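Long-range contacts in beta-1,4-galactanase (Thielavia heterothallica, PDB 1HJS), which hydrolyses the beta-1,4-galactosidic linkages of type I arabinogalactans as a family 53 glycoside hydrolase of clan GH-A: residues Ala116-Gln121 against Asp166-Pro171; Tyr214-Ser219 against Tyr257-Asp262; Asn247-Cys252 against Ser308-Asn313. All coordinates share one frame; numbering follows the deposited sequence.

Contact 1 (Ala116-Gln121 against Asp166-Pro171)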
ATOM      1  N   ALA A 116      10.075 -15.943  -2.377  1.00 14.19           N
ATOM      2  CA  ALA A 116       9.313 -15.019  -3.208  1.00 13.93           C
ATOM      3  C   ALA A 116      10.240 -14.013  -3.888  1.00 13.44           C
ATOM      4  O   ALA A 116      10.106 -13.746  -5.079  1.00 12.89           O
ATOM      5  CB  ALA A 116       8.275 -14.289  -2.362  1.00 14.04           C
ATOM      6  N   ALA A 117      11.177 -13.459  -3.122  1.00 13.89           N
ATOM      7  CA  ALA A 117      12.124 -12.483  -3.656  1.00 14.22           C
ATOM      8  C   ALA A 117      12.950 -13.079  -4.792  1.00 14.35           C
ATOM      9  O   ALA A 117      13.158 -12.433  -5.819  1.00 13.54           O
ATOM     10  CB  ALA A 117      13.048 -11.980  -2.547  1.00 13.91           C
ATOM     11  N   ASN A 118      13.425 -14.306  -4.602  1.00 14.85           N
ATOM     12  CA  ASN A 118      14.223 -14.967  -5.633  1.00 15.88           C
ATOM     13  C   ASN A 118      13.395 -15.241  -6.882  1.00 16.02           C
ATOM     14  O   ASN A 118      13.887 -15.110  -8.003  1.00 16.28           O
ATOM     15  CB  ASN A 118      14.815 -16.280  -5.107  1.00 16.58           C
ATOM     16  CG  ASN A 118      15.902 -16.058  -4.075  1.00 16.95           C
ATOM     17  OD1 ASN A 118      16.578 -15.028  -4.082  1.00 18.28           O
ATOM     18  ND2 ASN A 118      16.093 -17.032  -3.193  1.00 17.54           N
ATOM     19  N   LYS A 119      12.136 -15.625  -6.691  1.00 16.05           N
ATOM     20  CA  LYS A 119      11.266 -15.903  -7.830  1.00 15.96           C
ATOM     21  C   LYS A 119      10.988 -14.625  -8.605  1.00 15.16           C
ATOM     22  O   LYS A 119      10.877 -14.646  -9.828  1.00 14.36           O
ATOM     23  CB  LYS A 119       9.962 -16.552  -7.364  1.00 16.88           C
ATOM     24  CG  LYS A 119      10.155 -17.987  -6.897  1.00 18.74           C
ATOM     25  CD  LYS A 119       8.865 -18.610  -6.389  1.00 20.40           C
ATOM     26  CE  LYS A 119       9.097 -20.055  -5.949  1.00 21.22           C
ATOM     27  NZ  LYS A 119       7.912 -20.618  -5.245  1.00 21.40           N
ATOM     28  N   LEU A 120      10.884 -13.510  -7.891  1.00 14.71           N
ATOM     29  CA  LEU A 120      10.656 -12.227  -8.546  1.00 14.52           C
ATOM     30  C   LEU A 120      11.901 -11.889  -9.368  1.00 14.98           C
ATOM     31  O   LEU A 120      11.805 -11.513 -10.540  1.00 14.91           O
ATOM     32  CB  LEU A 120      10.400 -11.137  -7.503  1.00 13.99           C
ATOM     33  CG  LEU A 120       9.003 -11.173  -6.874  1.00 14.08           C
ATOM     34  CD1 LEU A 120       8.959 -10.305  -5.621  1.00 14.07           C
ATOM     35  CD2 LEU A 120       7.983 -10.693  -7.899  1.00 14.18           C
ATOM     36  N   GLN A 121      13.066 -12.035  -8.746  1.00 14.83           N
ATOM     37  CA  GLN A 121      14.334 -11.767  -9.415  1.00 15.69           C
ATOM     38  C   GLN A 121      14.454 -12.620 -10.680  1.00 15.81           C
ATOM     39  O   GLN A 121      14.822 -12.119 -11.746  1.00 15.20           O
ATOM     40  CB  GLN A 121      15.496 -12.076  -8.463  1.00 16.51           C
ATOM     41  CG  GLN A 121      16.891 -12.049  -9.093  1.00 17.86           C
ATOM     42  CD  GLN A 121      17.251 -10.711  -9.708  1.00 18.36           C
ATOM     43  OE1 GLN A 121      16.815  -9.658  -9.242  1.00 18.22           O
ATOM     44  NE2 GLN A 121      18.069 -10.749 -10.757  1.00 18.82           N
ATOM     45  N   ASP A 166      18.862 -11.255   2.018  1.00 16.13           N
ATOM     46  CA  ASP A 166      19.630 -12.432   1.609  1.00 16.69           C
ATOM     47  C   ASP A 166      19.222 -12.959   0.237  1.00 16.36           C
ATOM     48  O   ASP A 166      19.793 -13.935  -0.248  1.00 16.12           O
ATOM     49  CB  ASP A 166      19.479 -13.570   2.627  1.00 16.48           C
ATOM     50  CG  ASP A 166      20.158 -13.270   3.954  1.00 17.13           C
ATOM     51  OD1 ASP A 166      21.019 -12.369   4.003  1.00 17.71           O
ATOM     52  OD2 ASP A 166      19.839 -13.951   4.950  1.00 16.91           O
ATOM     53  N   SER A 167      18.240 -12.316  -0.389  1.00 16.31           N
ATOM     54  CA  SER A 167      17.759 -12.755  -1.698  1.00 16.06           C
ATOM     55  C   SER A 167      18.667 -12.311  -2.835  1.00 15.80           C
ATOM     56  O   SER A 167      19.604 -11.535  -2.635  1.00 15.68           O
ATOM     57  CB  SER A 167      16.351 -12.219  -1.958  1.00 15.83           C
ATOM     58  OG  SER A 167      16.393 -10.841  -2.274  1.00 17.07           O
ATOM     59  N   SER A 168      18.361 -12.800  -4.033  1.00 15.72           N
ATOM     60  CA  SER A 168      19.135 -12.476  -5.225  1.00 16.08           C
ATOM     61  C   SER A 168      18.639 -11.217  -5.933  1.00 15.66           C
ATOM     62  O   SER A 168      19.151 -10.864  -6.993  1.00 15.23           O
ATOM     63  CB  SER A 168      19.094 -13.648  -6.203  1.00 15.59           C
ATOM     64  OG  SER A 168      17.757 -13.907  -6.601  1.00 17.46           O
ATOM     65  N   LEU A 169      17.642 -10.548  -5.357  1.00 15.34           N
ATOM     66  CA  LEU A 169      17.115  -9.330  -5.961  1.00 15.78           C
ATOM     67  C   LEU A 169      18.236  -8.325  -6.172  1.00 16.39           C
ATOM     68  O   LEU A 169      18.940  -7.959  -5.227  1.00 16.49           O
ATOM     69  CB  LEU A 169      16.030  -8.707  -5.071  1.00 14.86           C
ATOM     70  CG  LEU A 169      14.647  -9.367  -5.098  1.00 14.43           C
ATOM     71  CD1 LEU A 169      13.760  -8.752  -4.017  1.00 13.64           C
ATOM     72  CD2 LEU A 169      14.015  -9.178  -6.473  1.00 14.15           C
ATOM     73  N   SER A 170      18.398  -7.876  -7.412  1.00 16.72           N
ATOM     74  CA  SER A 170      19.439  -6.907  -7.729  1.00 17.00           C
ATOM     75  C   SER A 170      18.969  -5.972  -8.839  1.00 17.44           C
ATOM     76  O   SER A 170      18.762  -6.400  -9.977  1.00 17.56           O
ATOM     77  CB  SER A 170      20.716  -7.634  -8.161  1.00 17.76           C
ATOM     78  OG  SER A 170      21.790  -6.723  -8.331  1.00 18.19           O
ATOM     79  N   PRO A 171      18.806  -4.679  -8.523  1.00 17.22           N
ATOM     80  CA  PRO A 171      19.057  -4.088  -7.203  1.00 17.33           C
ATOM     81  C   PRO A 171      18.047  -4.480  -6.127  1.00 17.03           C
ATOM     82  O   PRO A 171      16.960  -4.977  -6.426  1.00 16.38           O
ATOM     83  CB  PRO A 171      19.032  -2.592  -7.494  1.00 17.81           C
ATOM     84  CG  PRO A 171      17.987  -2.500  -8.561  1.00 18.42           C
ATOM     85  CD  PRO A 171      18.351  -3.651  -9.477  1.00 17.94           C
TER
HETATM   86  O   HOH W   1      19.682  -8.393 -11.575  1.00 15.87           O

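Contact 2 (Tyr214-Ser219 against Tyr257-Asp262)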
ATOM      1  N   TYR A 214      -7.030   7.656   4.946  1.00 11.20           N
ATOM      2  CA  TYR A 214      -8.362   7.718   4.354  1.00 11.98           C
ATOM      3  C   TYR A 214      -9.179   8.784   5.085  1.00 12.40           C
ATOM      4  O   TYR A 214      -9.034   8.970   6.297  1.00 12.72           O
ATOM      5  CB  TYR A 214      -9.049   6.359   4.475  1.00 11.61           C
ATOM      6  CG  TYR A 214      -8.482   5.297   3.556  1.00 11.76           C
ATOM      7  CD1 TYR A 214      -8.746   5.319   2.187  1.00 11.36           C
ATOM      8  CD2 TYR A 214      -7.693   4.262   4.058  1.00 12.05           C
ATOM      9  CE1 TYR A 214      -8.244   4.334   1.341  1.00 12.25           C
ATOM     10  CE2 TYR A 214      -7.184   3.268   3.215  1.00 12.19           C
ATOM     11  CZ  TYR A 214      -7.468   3.311   1.862  1.00 11.78           C
ATOM     12  OH  TYR A 214      -6.997   2.327   1.020  1.00 12.63           O
ATOM     13  N   PRO A 215     -10.053   9.492   4.360  1.00 12.60           N
ATOM     14  CA  PRO A 215     -10.865  10.538   4.985  1.00 12.72           C
ATOM     15  C   PRO A 215     -12.230  10.105   5.508  1.00 13.55           C
ATOM     16  O   PRO A 215     -12.901  10.882   6.185  1.00 14.26           O
ATOM     17  CB  PRO A 215     -11.004  11.554   3.863  1.00 12.86           C
ATOM     18  CG  PRO A 215     -11.223  10.643   2.665  1.00 12.58           C
ATOM     19  CD  PRO A 215     -10.167   9.548   2.886  1.00 12.82           C
ATOM     20  N   PHE A 216     -12.636   8.874   5.218  1.00 13.43           N
ATOM     21  CA  PHE A 216     -13.964   8.417   5.609  1.00 14.22           C
ATOM     22  C   PHE A 216     -14.113   7.338   6.678  1.00 14.57           C
ATOM     23  O   PHE A 216     -15.125   6.638   6.704  1.00 15.23           O
ATOM     24  CB  PHE A 216     -14.730   7.988   4.353  1.00 13.27           C
ATOM     25  CG  PHE A 216     -13.887   7.256   3.352  1.00 13.40           C
ATOM     26  CD1 PHE A 216     -13.221   6.085   3.701  1.00 13.59           C
ATOM     27  CD2 PHE A 216     -13.756   7.737   2.056  1.00 13.44           C
ATOM     28  CE1 PHE A 216     -12.431   5.398   2.768  1.00 13.77           C
ATOM     29  CE2 PHE A 216     -12.969   7.057   1.116  1.00 13.97           C
ATOM     30  CZ  PHE A 216     -12.309   5.887   1.476  1.00 13.33           C
ATOM     31  N   TYR A 217     -13.132   7.209   7.562  1.00 15.02           N
ATOM     32  CA  TYR A 217     -13.207   6.216   8.631  1.00 15.52           C
ATOM     33  C   TYR A 217     -13.115   6.883   9.999  1.00 16.33           C
ATOM     34  O   TYR A 217     -13.113   6.207  11.029  1.00 16.20           O
ATOM     35  CB  TYR A 217     -12.085   5.187   8.493  1.00 15.80           C
ATOM     36  CG  TYR A 217     -12.229   4.284   7.292  1.00 16.12           C
ATOM     37  CD1 TYR A 217     -13.403   3.558   7.080  1.00 16.67           C
ATOM     38  CD2 TYR A 217     -11.196   4.150   6.364  1.00 16.45           C
ATOM     39  CE1 TYR A 217     -13.545   2.723   5.976  1.00 17.03           C
ATOM     40  CE2 TYR A 217     -11.328   3.318   5.255  1.00 16.30           C
ATOM     41  CZ  TYR A 217     -12.503   2.608   5.067  1.00 16.80           C
ATOM     42  OH  TYR A 217     -12.637   1.786   3.975  1.00 16.76           O
ATOM     43  N   SER A 218     -13.043   8.212   9.994  1.00 16.29           N
ATOM     44  CA  SER A 218     -12.932   8.993  11.223  1.00 16.98           C
ATOM     45  C   SER A 218     -12.671  10.452  10.888  1.00 16.91           C
ATOM     46  O   SER A 218     -11.846  10.761  10.031  1.00 16.74           O
ATOM     47  CB  SER A 218     -11.782   8.469  12.090  1.00 17.11           C
ATOM     48  OG  SER A 218     -11.471   9.387  13.129  1.00 18.24           O
ATOM     49  N   SER A 219     -13.373  11.351  11.570  1.00 16.71           N
ATOM     50  CA  SER A 219     -13.198  12.780  11.339  1.00 16.75           C
ATOM     51  C   SER A 219     -11.848  13.255  11.875  1.00 16.63           C
ATOM     52  O   SER A 219     -11.440  14.392  11.631  1.00 16.37           O
ATOM     53  CB  SER A 219     -14.328  13.569  12.013  1.00 17.05           C
ATOM     54  OG  SER A 219     -14.358  13.319  13.405  1.00 16.40           O
ATOM     55  N   TYR A 257     -19.077   8.063   8.734  1.00 22.14           N
ATOM     56  CA  TYR A 257     -18.404   8.990   9.638  1.00 22.10           C
ATOM     57  C   TYR A 257     -18.361  10.381   9.029  1.00 21.63           C
ATOM     58  O   TYR A 257     -18.398  10.537   7.808  1.00 21.19           O
ATOM     59  CB  TYR A 257     -16.967   8.544   9.919  1.00 22.97           C
ATOM     60  CG  TYR A 257     -16.838   7.157  10.494  1.00 24.22           C
ATOM     61  CD1 TYR A 257     -16.739   6.043   9.663  1.00 24.87           C
ATOM     62  CD2 TYR A 257     -16.824   6.953  11.876  1.00 24.91           C
ATOM     63  CE1 TYR A 257     -16.629   4.757  10.190  1.00 25.50           C
ATOM     64  CE2 TYR A 257     -16.718   5.673  12.412  1.00 25.70           C
ATOM     65  CZ  TYR A 257     -16.622   4.581  11.564  1.00 25.79           C
ATOM     66  OH  TYR A 257     -16.532   3.310  12.086  1.00 26.49           O
ATOM     67  N   SER A 258     -18.290  11.395   9.883  1.00 21.05           N
ATOM     68  CA  SER A 258     -18.206  12.769   9.410  1.00 20.36           C
ATOM     69  C   SER A 258     -16.798  12.937   8.843  1.00 19.40           C
ATOM     70  O   SER A 258     -15.847  12.343   9.350  1.00 18.23           O
ATOM     71  CB  SER A 258     -18.426  13.744  10.572  1.00 21.56           C
ATOM     72  OG  SER A 258     -19.669  13.495  11.211  1.00 22.38           O
ATOM     73  N   PHE A 259     -16.666  13.729   7.787  1.00 19.44           N
ATOM     74  CA  PHE A 259     -15.359  13.947   7.181  1.00 19.31           C
ATOM     75  C   PHE A 259     -14.515  14.913   8.005  1.00 19.26           C
ATOM     76  O   PHE A 259     -15.050  15.731   8.754  1.00 18.58           O
ATOM     77  CB  PHE A 259     -15.524  14.472   5.751  1.00 19.68           C
ATOM     78  CG  PHE A 259     -15.658  13.383   4.724  1.00 20.24           C
ATOM     79  CD1 PHE A 259     -16.651  12.415   4.838  1.00 20.66           C
ATOM     80  CD2 PHE A 259     -14.775  13.311   3.652  1.00 19.78           C
ATOM     81  CE1 PHE A 259     -16.758  11.385   3.899  1.00 20.58           C
ATOM     82  CE2 PHE A 259     -14.876  12.290   2.712  1.00 20.32           C
ATOM     83  CZ  PHE A 259     -15.868  11.325   2.835  1.00 20.22           C
ATOM     84  N   PRO A 260     -13.179  14.817   7.891  1.00 18.96           N
ATOM     85  CA  PRO A 260     -12.282  15.701   8.640  1.00 19.12           C
ATOM     86  C   PRO A 260     -12.584  17.161   8.324  1.00 19.40           C
ATOM     87  O   PRO A 260     -12.909  17.508   7.185  1.00 18.64           O
ATOM     88  CB  PRO A 260     -10.897  15.273   8.163  1.00 18.80           C
ATOM     89  CG  PRO A 260     -11.085  13.816   7.861  1.00 19.04           C
ATOM     90  CD  PRO A 260     -12.410  13.814   7.132  1.00 19.05           C
ATOM     91  N   SER A 261     -12.468  18.016   9.334  1.00 19.92           N
ATOM     92  CA  SER A 261     -12.761  19.434   9.173  1.00 20.30           C
ATOM     93  C   SER A 261     -12.041  20.149   8.032  1.00 20.36           C
ATOM     94  O   SER A 261     -12.655  20.962   7.340  1.00 19.97           O
ATOM     95  CB  SER A 261     -12.494  20.178  10.488  1.00 21.25           C
ATOM     96  OG  SER A 261     -11.128  20.094  10.855  1.00 22.88           O
ATOM     97  N   ASP A 262     -10.756  19.862   7.819  1.00 20.10           N
ATOM     98  CA  ASP A 262     -10.033  20.552   6.754  1.00 20.73           C
ATOM     99  C   ASP A 262     -10.157  19.989   5.341  1.00 21.24           C
ATOM    100  O   ASP A 262      -9.359  20.330   4.467  1.00 21.14           O
ATOM    101  CB  ASP A 262      -8.543  20.732   7.105  1.00 20.02           C
ATOM    102  CG  ASP A 262      -7.862  19.441   7.507  1.00 19.89           C
ATOM    103  OD1 ASP A 262      -8.356  18.353   7.147  1.00 18.31           O
ATOM    104  OD2 ASP A 262      -6.807  19.526   8.178  1.00 18.98           O
TER
HETATM  105  O   HOH W   2     -14.369  10.081   8.338  1.00 10.32           O
HETATM  106  O   HOH W   3     -17.709   8.190   6.300  1.00 13.91           O
HETATM  107  O   HOH W   4     -12.387  17.070  12.012  1.00 19.58           O

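Contact 3 (Asn247-Cys252 against Ser308-Asn313)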
ATOM      1  N   ASN A 247      -7.822   7.423  -0.667  1.00 11.26           N
ATOM      2  CA  ASN A 247      -8.983   7.487  -1.553  1.00 11.76           C
ATOM      3  C   ASN A 247      -9.701   8.817  -1.318  1.00 12.00           C
ATOM      4  O   ASN A 247      -9.552   9.433  -0.261  1.00 11.33           O
ATOM      5  CB  ASN A 247     -10.017   6.410  -1.189  1.00 11.51           C
ATOM      6  CG  ASN A 247      -9.786   5.064  -1.860  1.00 11.58           C
ATOM      7  OD1 ASN A 247     -10.492   4.104  -1.552  1.00 11.36           O
ATOM      8  ND2 ASN A 247      -8.826   4.986  -2.778  1.00 10.86           N
ATOM      9  N   TRP A 248     -10.468   9.245  -2.317  1.00 12.13           N
ATOM     10  CA  TRP A 248     -11.333  10.417  -2.206  1.00 12.52           C
ATOM     11  C   TRP A 248     -12.519  10.072  -3.095  1.00 13.07           C
ATOM     12  O   TRP A 248     -12.352   9.672  -4.247  1.00 12.92           O
ATOM     13  CB  TRP A 248     -10.693  11.720  -2.678  1.00 12.12           C
ATOM     14  CG  TRP A 248     -11.650  12.856  -2.427  1.00 11.62           C
ATOM     15  CD1 TRP A 248     -12.513  13.417  -3.326  1.00 11.84           C
ATOM     16  CD2 TRP A 248     -11.929  13.478  -1.166  1.00 12.16           C
ATOM     17  NE1 TRP A 248     -13.313  14.347  -2.701  1.00 11.91           N
ATOM     18  CE2 TRP A 248     -12.975  14.405  -1.375  1.00 12.26           C
ATOM     19  CE3 TRP A 248     -11.398  13.338   0.127  1.00 12.01           C
ATOM     20  CZ2 TRP A 248     -13.504  15.191  -0.342  1.00 12.56           C
ATOM     21  CZ3 TRP A 248     -11.921  14.119   1.155  1.00 12.74           C
ATOM     22  CH2 TRP A 248     -12.967  15.035   0.912  1.00 12.52           C
ATOM     23  N   PRO A 249     -13.739  10.223  -2.570  1.00 13.73           N
ATOM     24  CA  PRO A 249     -14.917   9.887  -3.364  1.00 13.68           C
ATOM     25  C   PRO A 249     -15.414  10.852  -4.425  1.00 14.46           C
ATOM     26  O   PRO A 249     -15.292  12.074  -4.292  1.00 14.33           O
ATOM     27  CB  PRO A 249     -15.976   9.624  -2.292  1.00 13.94           C
ATOM     28  CG  PRO A 249     -15.626  10.600  -1.237  1.00 14.67           C
ATOM     29  CD  PRO A 249     -14.106  10.584  -1.185  1.00 13.71           C
ATOM     30  N   ILE A 250     -15.959  10.279  -5.495  1.00 14.81           N
ATOM     31  CA  ILE A 250     -16.569  11.072  -6.551  1.00 16.09           C
ATOM     32  C   ILE A 250     -18.060  11.011  -6.220  1.00 16.25           C
ATOM     33  O   ILE A 250     -18.883  11.689  -6.829  1.00 16.60           O
ATOM     34  CB  ILE A 250     -16.306  10.498  -7.971  1.00 16.51           C
ATOM     35  CG1 ILE A 250     -16.729   9.037  -8.058  1.00 16.58           C
ATOM     36  CG2 ILE A 250     -14.839  10.667  -8.329  1.00 16.11           C
ATOM     37  CD1 ILE A 250     -16.541   8.447  -9.449  1.00 17.36           C
ATOM     38  N   SER A 251     -18.388  10.189  -5.227  1.00 16.21           N
ATOM     39  CA  SER A 251     -19.764  10.034  -4.764  1.00 16.67           C
ATOM     40  C   SER A 251     -19.795   9.423  -3.366  1.00 16.66           C
ATOM     41  O   SER A 251     -19.219   8.361  -3.132  1.00 15.45           O
ATOM     42  CB  SER A 251     -20.565   9.156  -5.731  1.00 17.18           C
ATOM     43  OG  SER A 251     -21.909   9.036  -5.298  1.00 19.19           O
ATOM     44  N   CYS A 252     -20.450  10.106  -2.432  1.00 16.60           N
ATOM     45  CA  CYS A 252     -20.558   9.618  -1.061  1.00 16.84           C
ATOM     46  C   CYS A 252     -21.856  10.102  -0.430  1.00 17.90           C
ATOM     47  O   CYS A 252     -21.842  10.903   0.504  1.00 18.01           O
ATOM     48  CB  CYS A 252     -19.390  10.102  -0.189  1.00 16.49           C
ATOM     49  SG  CYS A 252     -19.334   9.115   1.342  1.00 14.38           S
ATOM     50  N   SER A 308     -15.384   1.008   1.569  1.00 12.26           N
ATOM     51  CA  SER A 308     -15.768   2.117   2.444  1.00 12.78           C
ATOM     52  C   SER A 308     -17.269   2.362   2.390  1.00 12.38           C
ATOM     53  O   SER A 308     -17.973   1.745   1.596  1.00 12.32           O
ATOM     54  CB  SER A 308     -15.059   3.402   2.023  1.00 12.74           C
ATOM     55  OG  SER A 308     -15.680   3.949   0.872  1.00 13.36           O
ATOM     56  N   SER A 309     -17.746   3.279   3.227  1.00 12.93           N
ATOM     57  CA  SER A 309     -19.171   3.610   3.269  1.00 13.34           C
ATOM     58  C   SER A 309     -19.551   4.531   2.109  1.00 14.05           C
ATOM     59  O   SER A 309     -20.732   4.718   1.805  1.00 13.73           O
ATOM     60  CB  SER A 309     -19.515   4.282   4.606  1.00 13.19           C
ATOM     61  OG  SER A 309     -18.837   5.520   4.749  1.00 13.36           O
ATOM     62  N   CYS A 310     -18.547   5.107   1.456  1.00 14.20           N
ATOM     63  CA  CYS A 310     -18.797   5.999   0.329  1.00 15.06           C
ATOM     64  C   CYS A 310     -19.038   5.192  -0.945  1.00 14.94           C
ATOM     65  O   CYS A 310     -18.268   4.291  -1.271  1.00 15.18           O
ATOM     66  CB  CYS A 310     -17.612   6.934   0.125  1.00 15.15           C
ATOM     67  SG  CYS A 310     -17.468   8.294   1.319  1.00 16.91           S
ATOM     68  N   ALA A 311     -20.092   5.542  -1.676  1.00 13.88           N
ATOM     69  CA  ALA A 311     -20.474   4.829  -2.891  1.00 13.78           C
ATOM     70  C   ALA A 311     -19.416   4.651  -3.984  1.00 13.61           C
ATOM     71  O   ALA A 311     -19.306   3.572  -4.564  1.00 13.00           O
ATOM     72  CB  ALA A 311     -21.721   5.475  -3.493  1.00 14.02           C
ATOM     73  N   ASP A 312     -18.641   5.690  -4.282  1.00 13.16           N
ATOM     74  CA  ASP A 312     -17.650   5.560  -5.349  1.00 13.89           C
ATOM     75  C   ASP A 312     -16.356   6.316  -5.081  1.00 12.86           C
ATOM     76  O   ASP A 312     -16.358   7.543  -4.950  1.00 12.80           O
ATOM     77  CB  ASP A 312     -18.253   6.052  -6.671  1.00 14.68           C
ATOM     78  CG  ASP A 312     -17.492   5.553  -7.889  1.00 16.46           C
ATOM     79  OD1 ASP A 312     -16.288   5.241  -7.767  1.00 15.69           O
ATOM     80  OD2 ASP A 312     -18.107   5.486  -8.980  1.00 16.91           O
ATOM     81  N   ASN A 313     -15.253   5.575  -5.013  1.00 12.41           N
ATOM     82  CA  ASN A 313     -13.932   6.154  -4.779  1.00 12.29           C
ATOM     83  C   ASN A 313     -12.999   5.895  -5.953  1.00 12.12           C
ATOM     84  O   ASN A 313     -11.812   6.206  -5.882  1.00 12.16           O
ATOM     85  CB  ASN A 313     -13.290   5.558  -3.523  1.00 12.55           C
ATOM     86  CG  ASN A 313     -13.944   6.033  -2.258  1.00 12.52           C
ATOM     87  OD1 ASN A 313     -14.123   7.234  -2.056  1.00 14.00           O
ATOM     88  ND2 ASN A 313     -14.301   5.097  -1.388  1.00 12.59           N
TER

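Contact 1 (Ala116-Gln121 against Asp166-Pro171)
Two amides on one face of helix 102-122, in its segment A116-Q121, catch the backbone of the irregular segment D166-P171. N118 sets its CG anti to the carbonyl carbon (chi1 -70°), and its OD1 takes two donors from one residue. The backbone N of S168 reaches OD1 of N118 at 2.9 Å, nearly along the C=O axis, while OG of S168 comes to it at 3.0 Å from above the carbonyl plane. Two bonds from different directions should fix the rotation of this amide. One turn on, Q121 runs CG anti to the backbone N, then bends at chi2 (59°), which turns OE1 to the backbone of L169 and S170; N of S170 gives it a 3.0 Å bond from well above the carbonyl plane. Q126 NE2 is a further donor to this oxygen, and a water joins NE2 of Q121 to O of S170, so the whole carboxamide is gripped. Beneath these bonds the packing is mostly apolar. CB of A117 meets CB of S167 at 3.4 Å, tighter than usual, and L169 lays CD1 against that methyl at 3.6 Å and CD2 against O of A117, with CB of L120 further off. OG of S167 bonds to O of I164. Here the C-terminal part of an outer helix packs on the loop leading from the next outer helix, 150-165, into strand 174-179, as in a (beta/alpha)8 (TIM) barrel.

Contact 2 (Tyr214-Ser219 against Tyr257-Asp262)
The two irregular segments draw closest at S219 and P260, whose CA atoms are 4.1 Å apart, and no direct hydrogen bond joins them; waters and rings do the work instead. One water, donating to O of P215 and O of S258 and accepting from N of S218, sits between the segments. A second links O of F216 to N of Y257, and a third links O of S219 to N of S261. Y257, with CG anti to the carbonyl carbon (chi1 -57°), lays its ring flat against the backbone of Y217, whose O stands 3.6 Å above the ring plane over its centre; CD1 of Y257 also lies 3.4 Å from O of F216. Both segments belong to loops that follow barrel strands 208-212 and 240-245, at the C-terminal, catalytic end of the (beta/alpha)8 barrel, and Y214 OH is hydrogen-bonded to E245, assigned as the nucleophile. Deeper in, the ring of F259 runs alongside P215, CE2 of F259 being 4.0 Å from CG of P215. O of P215 lies over one face of that ring, offset toward the rim, and CZ of F259 touches CB of F216 at 3.8 Å, near the plane of the F216 ring. W248 and F268 extend this aromatic cluster around F259. The same O of P215 lies 3.1 Å from CD of P260, whose CA makes a CH...O contact with O of S219. CB of S219 rests 3.3 Å from O of S258.

Contact 3 (Asn247-Cys252 against Ser308-Asn313)
A disulfide and a short antiparallel bridge fasten N247-C252 to S308-N313. SG of C252 and SG of C310 lie 2.0 Å apart with chi3 -77°. C252 holds SG anti to its backbone N (chi1 -165°), C310 anti to the carbonyl carbon (chi1 -75°), so the sulfurs meet between the two segments. CG of P249 packs on SG of C310 at 3.9 Å, on the buried side. There N313 lies alongside P249 and puts its OD1 3.0 Å from CB of P249. The proline N has no hydrogen for this oxygen; the other end of the amide, ND2, bonds to O of N305. N247 crosses N313 at about a right angle, its OD1 3.7 Å from CB of N313, its ND2 bonded to O of W296. Toward solvent the contact rests on backbone. O of D312 receives N of I250 at 2.8 Å, nearly along its C=O axis, and a weak bond from N of S251; N of D312 returns one to O of S251 at 3.0 Å, on a lone pair. I250 and S251 both face D312, and A311 and D312 both face S251: classic beta bulges sharing the single S251-D312 bridge. Over this rung I250, with CG1 in the crowded position, reaches CD1 to 3.4 Å from OD2 of D312, whose OD1 bonds to T314; the exposed methyl of A311 lies loosely against O and OG of S251. One covalent cross-link, two good backbone bonds and a weak third are consistent with these catalytic-face loops, one following the strand that ends at the assigned nucleophile, E245, being held in fixed relation.

How the contacts relate
From the N terminus, contact 1 comes first: 116-121, late in helix 102-122, meets 166-171 after the chain has passed through strand 129-132 and helix 150-165, closing a loop of 44 residues before the other contacts open. Contacts 2 and 3 then cross, for 214-219 comes first, 247-252 and 257-262 follow, and 308-313 ends the series; they close 37 and 55 intervening residues. They join the loops after strands 208-212, 240-245 and 290-296 into one region, centres 12 Å apart, where P215 meets the backbone of N247, and F216 reaches N313 and S308. Contact 1 lies on the opposite side of the chain's centre, about 40 Å from contact 2 between centres.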